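Local coordinates for CBS domain-containing protein CBSX1, chloroplastic (Arabidopsis thaliana, PDB 4GQW), which probably regulates chloroplast thioredoxin through its pair of CBS domains, at residues V26-L30 and D58-L62. Numbering follows the deposited sequence.
Sequences VDEAL and DLLAL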
ATOM      1  N   VAL A  26      19.105  -5.388  -2.549  1.00113.03           N
ATOM      2  CA  VAL A  26      17.719  -5.613  -2.935  1.00112.61           C
ATOM      3  C   VAL A  26      17.108  -6.720  -2.088  1.00115.20           C
ATOM      4  O   VAL A  26      15.928  -6.678  -1.750  1.00121.69           O
ATOM      5  CB  VAL A  26      17.621  -5.988  -4.426  1.00121.69           C
ATOM      6  CG1 VAL A  26      16.175  -6.218  -4.831  1.00128.63           C
ATOM      7  CG2 VAL A  26      18.247  -4.897  -5.278  1.00123.58           C
ATOM      8  N   ASP A  27      17.935  -7.698  -1.738  1.00109.56           N
ATOM      9  CA  ASP A  27      17.522  -8.821  -0.907  1.00121.87           C
ATOM     10  C   ASP A  27      16.929  -8.369   0.421  1.00116.86           C
ATOM     11  O   ASP A  27      15.747  -8.583   0.689  1.00121.66           O
ATOM     12  CB  ASP A  27      18.720  -9.729  -0.645  1.00134.73           C
ATOM     13  CG  ASP A  27      18.456 -11.164  -1.033  1.00154.28           C
ATOM     14  OD1 ASP A  27      19.231 -11.708  -1.847  1.00156.98           O
ATOM     15  OD2 ASP A  27      17.480 -11.748  -0.522  1.00166.54           O
ATOM     16  N   GLU A  28      17.759  -7.746   1.249  1.00116.32           N
ATOM     17  CA  GLU A  28      17.326  -7.319   2.572  1.00111.73           C
ATOM     18  C   GLU A  28      16.241  -6.251   2.501  1.00 99.47           C
ATOM     19  O   GLU A  28      15.439  -6.119   3.420  1.00110.80           O
ATOM     20  CB  GLU A  28      18.516  -6.850   3.417  1.00125.15           C
ATOM     21  CG  GLU A  28      19.536  -6.024   2.663  1.00131.21           C
ATOM     22  CD  GLU A  28      20.801  -5.791   3.462  1.00137.88           C
ATOM     23  OE1 GLU A  28      21.726  -5.135   2.939  1.00131.21           O
ATOM     24  OE2 GLU A  28      20.872  -6.269   4.614  1.00153.50           O
ATOM     25  N   ALA A  29      16.211  -5.503   1.404  1.00 94.99           N
ATOM     26  CA  ALA A  29      15.135  -4.546   1.169  1.00103.28           C
ATOM     27  C   ALA A  29      13.804  -5.276   1.010  1.00109.23           C
ATOM     28  O   ALA A  29      12.811  -4.921   1.646  1.00111.48           O
ATOM     29  CB  ALA A  29      15.429  -3.701  -0.060  1.00 93.95           C
ATOM     30  N   LEU A  30      13.795  -6.303   0.168  1.00106.56           N
ATOM     31  CA  LEU A  30      12.603  -7.116  -0.035  1.00107.60           C
ATOM     32  C   LEU A  30      12.181  -7.787   1.264  1.00109.46           C
ATOM     33  O   LEU A  30      10.993  -7.837   1.590  1.00 99.21           O
ATOM     34  CB  LEU A  30      12.845  -8.173  -1.113  1.00112.52           C
ATOM     35  CG  LEU A  30      12.997  -7.670  -2.551  1.00105.13           C
ATOM     36  CD1 LEU A  30      13.282  -8.831  -3.490  1.00103.53           C
ATOM     37  CD2 LEU A  30      11.752  -6.917  -2.988  1.00 89.39           C
ATOM     38  N   ASP A  58      10.483  -1.024  -8.139  1.00104.44           N
ATOM     39  CA  ASP A  58      11.855  -0.619  -8.404  1.00101.55           C
ATOM     40  C   ASP A  58      12.806  -1.770  -8.103  1.00101.52           C
ATOM     41  O   ASP A  58      13.718  -2.054  -8.876  1.00106.50           O
ATOM     42  CB  ASP A  58      12.235   0.594  -7.555  1.00105.34           C
ATOM     43  CG  ASP A  58      11.469   1.837  -7.939  1.00106.69           C
ATOM     44  OD1 ASP A  58      11.278   2.066  -9.150  1.00106.69           O
ATOM     45  OD2 ASP A  58      11.059   2.585  -7.029  1.00103.05           O
ATOM     46  N   LEU A  59      12.577  -2.433  -6.975  1.00 98.97           N
ATOM     47  CA  LEU A  59      13.458  -3.498  -6.513  1.00102.37           C
ATOM     48  C   LEU A  59      13.361  -4.753  -7.369  1.00104.14           C
ATOM     49  O   LEU A  59      14.361  -5.430  -7.599  1.00104.65           O
ATOM     50  CB  LEU A  59      13.147  -3.835  -5.057  1.00 99.87           C
ATOM     51  CG  LEU A  59      13.427  -2.707  -4.067  1.00 98.35           C
ATOM     52  CD1 LEU A  59      12.830  -3.036  -2.714  1.00 94.87           C
ATOM     53  CD2 LEU A  59      14.924  -2.482  -3.950  1.00 95.67           C
ATOM     54  N   LEU A  60      12.159  -5.064  -7.836  1.00104.20           N
ATOM     55  CA  LEU A  60      11.963  -6.248  -8.659  1.00110.44           C
ATOM     56  C   LEU A  60      12.174  -5.912 -10.127  1.00111.62           C
ATOM     57  O   LEU A  60      12.152  -6.798 -10.982  1.00121.64           O
ATOM     58  CB  LEU A  60      10.563  -6.818  -8.444  1.00111.87           C
ATOM     59  CG  LEU A  60      10.199  -7.163  -6.999  1.00114.57           C
ATOM     60  CD1 LEU A  60       8.732  -7.541  -6.904  1.00106.88           C
ATOM     61  CD2 LEU A  60      11.073  -8.291  -6.492  1.00123.32           C
ATOM     62  N   ALA A  61      12.383  -4.626 -10.397  1.00108.47           N
ATOM     63  CA  ALA A  61      12.613  -4.126 -11.751  1.00111.31           C
ATOM     64  C   ALA A  61      11.510  -4.539 -12.719  1.00122.55           C
ATOM     65  O   ALA A  61      11.765  -5.231 -13.703  1.00132.47           O
ATOM     66  CB  ALA A  61      13.973  -4.585 -12.266  1.00114.53           C
ATOM     67  N   LEU A  62      10.284  -4.113 -12.437  1.00127.17           N
ATOM     68  CA  LEU A  62       9.148  -4.471 -13.278  1.00129.21           C
ATOM     69  C   LEU A  62       9.026  -3.538 -14.469  1.00142.00           C
ATOM     70  O   LEU A  62       8.558  -3.936 -15.535  1.00151.29           O
ATOM     71  CB  LEU A  62       7.857  -4.433 -12.470  1.00120.82           C
ATOM     72  CG  LEU A  62       7.915  -5.220 -11.165  1.00123.93           C
ATOM     73  CD1 LEU A  62       6.574  -5.157 -10.457  1.00126.70           C
ATOM     74  CD2 LEU A  62       8.319  -6.653 -11.447  1.00125.79           C
TER
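Within the first CBS domain of the pair, the start of helix 26-35 packs against the end of the short helix 56-59, which follows directly on strand 50-55; this is the packing of the two helices of a CBS module against each other beside its sheet. Asp58 does not touch 26-30; its OD2 accepts a hydrogen bond from Ser55 N, the residue just before the short helix. Leu59 is the centre of the contact. Leu59 CA lies 6.0 Å from Val26 CA, and the CB of Leu59 points at the other helix, so the side chain settles between Val26, Ala29 and Leu30: CD1 of Leu59 is 3.8 Å from CB of Ala29, and CB of Leu59 is 3.9 Å from CG1 of Val26 and 4.0 Å from CD2 of Leu30. The same Val26 CG1 comes within 3.4 Å of Leu59 O. Leu60 starts out sideways, yet its tip turns inward, bringing Leu60 CD2 to 3.8 Å from CD1 of Leu30. Beyond it the chain leaves the helix through a Schellman motif: Ala61, with positive phi, is the C-prime residue, and Ala61 N makes a weak hydrogen bond to Asp58 O, 3.3 Å. Leu62 then packs on Leu112 of the second subunit, as Leu60 does, while Leu30 meets Val138 of that subunit. No hydrogen bond or salt bridge crosses between the segments; the contact is aliphatic, held by the burial of five side chains and their close fit.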